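PDB 2H9F: hypothetical protein from Pseudomonas aeruginosa, which probably isomerises methylaconitate, as a member of the PrpF family. Local coordinates for residues I219-G233 / H275-D287. Numbering follows the deposited sequence.
Sequences IPTVFVNAEEIGYRG and HTPKIAFVAPPRD. With SO4 (sulfate ion), chain F.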
loop_
_atom_site.group_PDB
_atom_site.type_symbol
_atom_site.label_atom_id
_atom_site.label_comp_id
_atom_site.label_asym_id
_atom_site.label_seq_id
_atom_site.Cartn_x
_atom_site.Cartn_y
_atom_site.Cartn_z
ATOM N N ILE A 219 -14.535 -15.419 20.008
ATOM C CA ILE A 219 -14.890 -16.346 18.948
ATOM C C ILE A 219 -15.184 -17.677 19.637
ATOM O O ILE A 219 -14.588 -17.966 20.651
ATOM C CB ILE A 219 -13.746 -16.459 17.925
ATOM C CG1 ILE A 219 -14.230 -17.163 16.654
ATOM C CG2 ILE A 219 -12.551 -17.174 18.487
ATOM C CD1 ILE A 219 -13.400 -16.811 15.402
ATOM N N PRO A 220 -16.141 -18.467 19.128
ATOM C CA PRO A 220 -16.318 -19.809 19.690
ATOM C C PRO A 220 -15.004 -20.591 19.625
ATOM O O PRO A 220 -14.409 -20.694 18.557
ATOM C CB PRO A 220 -17.382 -20.417 18.784
ATOM C CG PRO A 220 -18.199 -19.227 18.392
ATOM C CD PRO A 220 -17.086 -18.237 18.042
ATOM N N THR A 221 -14.527 -21.041 20.782
ATOM C CA THR A 221 -13.284 -21.744 20.899
ATOM C C THR A 221 -13.453 -22.995 21.763
ATOM O O THR A 221 -14.120 -22.978 22.809
ATOM C CB THR A 221 -12.178 -20.819 21.537
ATOM O OG1 THR A 221 -12.163 -19.548 20.868
ATOM C CG2 THR A 221 -10.800 -21.457 21.444
ATOM N N VAL A 222 -12.877 -24.084 21.280
ATOM C CA VAL A 222 -12.727 -25.313 22.029
ATOM C C VAL A 222 -11.319 -25.382 22.595
ATOM O O VAL A 222 -10.333 -25.429 21.847
ATOM C CB VAL A 222 -12.956 -26.556 21.141
ATOM C CG1 VAL A 222 -12.979 -27.779 22.009
ATOM C CG2 VAL A 222 -14.279 -26.435 20.349
ATOM N N PHE A 223 -11.213 -25.358 23.929
ATOM C CA PHE A 223 -9.914 -25.471 24.616
ATOM C C PHE A 223 -9.702 -26.843 25.236
ATOM O O PHE A 223 -10.552 -27.314 25.952
ATOM C CB PHE A 223 -9.761 -24.453 25.789
ATOM C CG PHE A 223 -9.577 -23.006 25.369
ATOM C CD1 PHE A 223 -8.356 -22.546 24.942
ATOM C CD2 PHE A 223 -10.640 -22.110 25.421
ATOM C CE1 PHE A 223 -8.185 -21.204 24.600
ATOM C CE2 PHE A 223 -10.474 -20.777 25.066
ATOM C CZ PHE A 223 -9.241 -20.334 24.651
ATOM N N VAL A 224 -8.490 -27.394 25.107
ATOM C CA VAL A 224 -8.151 -28.658 25.744
ATOM C C VAL A 224 -6.791 -28.561 26.390
ATOM O O VAL A 224 -6.076 -27.661 26.085
ATOM C CB VAL A 224 -8.183 -29.823 24.725
ATOM C CG1 VAL A 224 -9.638 -30.002 24.172
ATOM C CG2 VAL A 224 -7.204 -29.603 23.584
ATOM N N ASN A 225 -6.479 -29.481 27.296
ATOM C CA ASN A 225 -5.201 -29.536 27.954
ATOM C C ASN A 225 -4.215 -30.233 27.061
ATOM O O ASN A 225 -4.422 -31.401 26.681
ATOM C CB ASN A 225 -5.328 -30.315 29.272
ATOM C CG ASN A 225 -5.992 -29.498 30.384
ATOM O OD1 ASN A 225 -5.788 -28.277 30.478
ATOM N ND2 ASN A 225 -6.784 -30.167 31.227
ATOM N N ALA A 226 -3.135 -29.529 26.760
ATOM C CA ALA A 226 -1.983 -30.077 26.047
ATOM C C ALA A 226 -1.646 -31.497 26.473
ATOM O O ALA A 226 -1.554 -32.409 25.635
ATOM C CB ALA A 226 -0.793 -29.186 26.225
ATOM N N GLU A 227 -1.467 -31.700 27.769
ATOM C CA GLU A 227 -0.972 -32.989 28.254
ATOM C C GLU A 227 -1.921 -34.122 27.859
ATOM O O GLU A 227 -1.497 -35.172 27.385
ATOM C CB GLU A 227 -0.797 -32.985 29.769
ATOM C CG GLU A 227 -0.019 -34.217 30.295
ATOM C CD GLU A 227 0.089 -34.280 31.844
ATOM O OE1 GLU A 227 0.303 -33.219 32.504
ATOM O OE2 GLU A 227 -0.026 -35.410 32.398
ATOM N N GLU A 228 -3.215 -33.889 28.037
ATOM C CA GLU A 228 -4.170 -34.938 27.809
ATOM C C GLU A 228 -4.193 -35.375 26.341
ATOM O O GLU A 228 -4.392 -36.544 26.048
ATOM C CB GLU A 228 -5.563 -34.522 28.281
ATOM C CG GLU A 228 -6.483 -35.719 28.481
ATOM C CD GLU A 228 -7.870 -35.371 28.991
ATOM O OE1 GLU A 228 -8.136 -34.176 29.299
ATOM O OE2 GLU A 228 -8.683 -36.323 29.088
ATOM N N ILE A 229 -4.008 -34.448 25.422
ATOM C CA ILE A 229 -4.101 -34.789 24.011
ATOM C C ILE A 229 -2.738 -35.117 23.426
ATOM O O ILE A 229 -2.611 -35.267 22.220
ATOM C CB ILE A 229 -4.749 -33.674 23.179
ATOM C CG1 ILE A 229 -3.889 -32.407 23.198
ATOM C CG2 ILE A 229 -6.183 -33.414 23.669
ATOM C CD1 ILE A 229 -4.285 -31.433 22.131
ATOM N N GLY A 230 -1.721 -35.174 24.280
ATOM C CA GLY A 230 -0.441 -35.740 23.911
ATOM C C GLY A 230 0.610 -34.737 23.557
ATOM O O GLY A 230 1.591 -35.089 22.930
ATOM N N TYR A 231 0.386 -33.491 23.944
ATOM C CA TYR A 231 1.294 -32.402 23.643
ATOM C C TYR A 231 1.838 -31.772 24.914
ATOM O O TYR A 231 1.318 -31.927 26.009
ATOM C CB TYR A 231 0.623 -31.333 22.754
ATOM C CG TYR A 231 0.365 -31.827 21.351
ATOM C CD1 TYR A 231 -0.687 -32.690 21.088
ATOM C CD2 TYR A 231 1.207 -31.497 20.301
ATOM C CE1 TYR A 231 -0.922 -33.180 19.804
ATOM C CE2 TYR A 231 0.979 -31.983 19.009
ATOM C CZ TYR A 231 -0.082 -32.829 18.775
ATOM O OH TYR A 231 -0.310 -33.333 17.515
ATOM N N ARG A 232 2.907 -31.033 24.718
ATOM C CA ARG A 232 3.688 -30.457 25.773
ATOM C C ARG A 232 3.211 -29.035 26.004
ATOM O O ARG A 232 3.298 -28.521 27.108
ATOM C CB ARG A 232 5.128 -30.488 25.303
ATOM C CG ARG A 232 6.061 -29.775 26.139
ATOM C CD ARG A 232 6.395 -30.529 27.325
ATOM N NE ARG A 232 7.695 -30.046 27.785
ATOM C CZ ARG A 232 8.138 -30.193 29.023
ATOM N NH1 ARG A 232 7.431 -30.881 29.932
ATOM N NH2 ARG A 232 9.307 -29.648 29.330
ATOM N N GLY A 233 2.709 -28.401 24.954
ATOM C CA GLY A 233 2.174 -27.037 25.024
ATOM C C GLY A 233 3.119 -25.983 24.506
ATOM O O GLY A 233 2.732 -24.836 24.383
ATOM N N HIS A 275 -13.954 -22.044 9.863
ATOM C CA HIS A 275 -13.520 -20.836 10.582
ATOM C C HIS A 275 -13.829 -20.862 12.063
ATOM O O HIS A 275 -13.062 -20.325 12.846
ATOM C CB HIS A 275 -14.128 -19.571 9.987
ATOM C CG HIS A 275 -13.644 -19.262 8.608
ATOM N ND1 HIS A 275 -12.493 -18.539 8.368
ATOM C CD2 HIS A 275 -14.149 -19.586 7.395
ATOM C CE1 HIS A 275 -12.314 -18.429 7.064
ATOM N NE2 HIS A 275 -13.301 -19.060 6.451
ATOM N N THR A 276 -14.960 -21.444 12.440
ATOM C CA THR A 276 -15.332 -21.562 13.835
ATOM C C THR A 276 -15.898 -22.954 14.075
ATOM O O THR A 276 -16.475 -23.536 13.166
ATOM C CB THR A 276 -16.392 -20.521 14.259
ATOM O OG1 THR A 276 -17.614 -20.739 13.549
ATOM C CG2 THR A 276 -15.915 -19.128 13.997
ATOM N N PRO A 277 -15.742 -23.492 15.296
ATOM C CA PRO A 277 -14.977 -22.908 16.394
ATOM C C PRO A 277 -13.495 -23.026 16.114
ATOM O O PRO A 277 -13.101 -23.806 15.261
ATOM C CB PRO A 277 -15.370 -23.780 17.581
ATOM C CG PRO A 277 -15.633 -25.091 16.990
ATOM C CD PRO A 277 -16.387 -24.748 15.711
ATOM N N LYS A 278 -12.684 -22.240 16.793
ATOM C CA LYS A 278 -11.243 -22.505 16.827
ATOM C C LYS A 278 -10.940 -23.634 17.813
ATOM O O LYS A 278 -11.802 -24.008 18.613
ATOM C CB LYS A 278 -10.469 -21.251 17.219
ATOM C CG LYS A 278 -10.766 -20.029 16.312
ATOM C CD LYS A 278 -10.570 -20.333 14.838
ATOM C CE LYS A 278 -10.499 -19.083 13.934
ATOM N NZ LYS A 278 -10.264 -19.468 12.463
ATOM N N ILE A 279 -9.713 -24.163 17.755
ATOM C CA ILE A 279 -9.271 -25.256 18.599
ATOM C C ILE A 279 -7.913 -24.848 19.137
ATOM O O ILE A 279 -7.043 -24.436 18.380
ATOM C CB ILE A 279 -9.181 -26.631 17.824
ATOM C CG1 ILE A 279 -8.538 -27.744 18.659
ATOM C CG2 ILE A 279 -8.410 -26.526 16.521
ATOM C CD1 ILE A 279 -9.374 -28.188 19.835
ATOM N N ALA A 280 -7.748 -24.918 20.455
ATOM C CA ALA A 280 -6.466 -24.528 21.062
ATOM C C ALA A 280 -6.201 -25.435 22.244
ATOM O O ALA A 280 -7.122 -25.979 22.853
ATOM C CB ALA A 280 -6.518 -23.078 21.524
ATOM N N PHE A 281 -4.926 -25.594 22.566
ATOM C CA PHE A 281 -4.549 -26.374 23.694
ATOM C C PHE A 281 -3.674 -25.528 24.584
ATOM O O PHE A 281 -2.887 -24.719 24.092
ATOM C CB PHE A 281 -3.858 -27.704 23.320
ATOM C CG PHE A 281 -2.724 -27.596 22.328
ATOM C CD1 PHE A 281 -2.970 -27.437 20.977
ATOM C CD2 PHE A 281 -1.383 -27.766 22.742
ATOM C CE1 PHE A 281 -1.907 -27.399 20.054
ATOM C CE2 PHE A 281 -0.326 -27.707 21.832
ATOM C CZ PHE A 281 -0.575 -27.532 20.504
ATOM N N VAL A 282 -3.845 -25.762 25.885
ATOM C CA VAL A 282 -3.230 -24.976 26.951
ATOM C C VAL A 282 -2.381 -25.831 27.887
ATOM O O VAL A 282 -2.575 -27.051 28.015
ATOM C CB VAL A 282 -4.328 -24.231 27.787
ATOM C CG1 VAL A 282 -5.166 -23.364 26.875
ATOM C CG2 VAL A 282 -5.193 -25.193 28.586
ATOM N N ALA A 283 -1.463 -25.167 28.576
ATOM C CA ALA A 283 -0.609 -25.823 29.524
ATOM C C ALA A 283 -0.091 -24.813 30.551
ATOM O O ALA A 283 -0.011 -23.611 30.302
ATOM C CB ALA A 283 0.566 -26.498 28.821
ATOM N N PRO A 284 0.269 -25.307 31.727
ATOM C CA PRO A 284 0.981 -24.438 32.649
ATOM C C PRO A 284 2.287 -24.006 32.029
ATOM O O PRO A 284 2.769 -24.653 31.110
ATOM C CB PRO A 284 1.246 -25.308 33.857
ATOM C CG PRO A 284 0.624 -26.627 33.589
ATOM C CD PRO A 284 0.055 -26.673 32.234
ATOM N N PRO A 285 2.858 -22.924 32.548
ATOM C CA PRO A 285 4.058 -22.370 31.994
ATOM C C PRO A 285 5.278 -23.265 32.067
ATOM O O PRO A 285 5.483 -24.018 32.991
ATOM C CB PRO A 285 4.257 -21.078 32.781
ATOM C CG PRO A 285 3.348 -21.106 33.888
ATOM C CD PRO A 285 2.322 -22.131 33.666
ATOM N N ARG A 286 6.108 -23.114 31.061
ATOM C CA ARG A 286 7.233 -23.954 30.827
ATOM C C ARG A 286 8.113 -23.084 29.979
ATOM O O ARG A 286 7.631 -22.378 29.102
ATOM C CB ARG A 286 6.798 -25.129 29.977
ATOM C CG ARG A 286 7.160 -26.477 30.504
ATOM C CD ARG A 286 6.040 -27.449 30.212
ATOM N NE ARG A 286 5.635 -28.144 31.437
ATOM C CZ ARG A 286 4.381 -28.511 31.714
ATOM N NH1 ARG A 286 3.395 -28.254 30.853
ATOM N NH2 ARG A 286 4.108 -29.127 32.869
ATOM N N ASP A 287 9.403 -23.143 30.223
ATOM C CA ASP A 287 10.349 -22.530 29.345
ATOM C C ASP A 287 10.279 -23.152 27.972
ATOM O O ASP A 287 10.145 -24.375 27.834
ATOM C CB ASP A 287 11.798 -22.777 29.835
ATOM C CG ASP A 287 12.086 -22.233 31.210
ATOM O OD1 ASP A 287 11.239 -21.585 31.823
ATOM O OD2 ASP A 287 13.216 -22.459 31.686
HETATM S S SO4 F . -11.749 -16.299 11.196
HETATM O O1 SO4 F . -13.221 -16.337 11.285
HETATM O O2 SO4 F . -11.261 -15.183 10.375
HETATM O O3 SO4 F . -11.284 -16.023 12.556
HETATM O O4 SO4 F . -11.255 -17.594 10.671
HETATM O O HOH W 1 -1.356 -29.457 29.646
#
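V222 and K278 sit in neighbouring parallel strands, 220-225 and 278-283. V222 N donates an almost straight bond (178°) to K278 O at 2.9 Å. V222 O takes A280 N, and the ladder continues through V224 N to A280 O and V282 N to V224 O. K278 N to P220 O starts it, and A226 N to V282 O ends it at 2.8 Å. V282 O also accepts a bond from a water that E227 N holds. On their far edges, T221 and F223 bond backbone to backbone with I215 and T213 of strand 208-216, and I279 and F281 with L308 and R306 of strand 303-309.

Side chains pack on both faces. F223 CD1 rests 3.8 Å from V282 CG1, with A280 CB close by. On the other face, the F281 ring packs against the loop after strand 220-225, with A226 CB and G233 CA at its edge. Its chi1 of 50° sends the ring toward A226 and Y231. The I229 side chain crosses that of F281 at about a right angle, its CD1 oblique to the ring. The Y231 ring lies oblique to it, planes 44° apart, and F250 of helix 244-260 meets both rings. Y231 OH bonds Q246.

At the start of the strands, the K278 chain is bent at chi2. Its NZ bonds S309 OG, sulfate O4 (2.8 Å) and, weakly, H275 O. H275 ND1 reaches the same sulfate oxygen in the plane of its ring, also at 2.8 Å. I219 CD1 packs on T276 CG2 at 3.7 Å.

The two strands are thus joined by six backbone bonds and flanked by antiparallel strands 208-216 and 303-309. The sulfate, probably from the crystallisation liquor, marks a spot that can hold an anion; the lysine and histidine donors alone do not make it a substrate site.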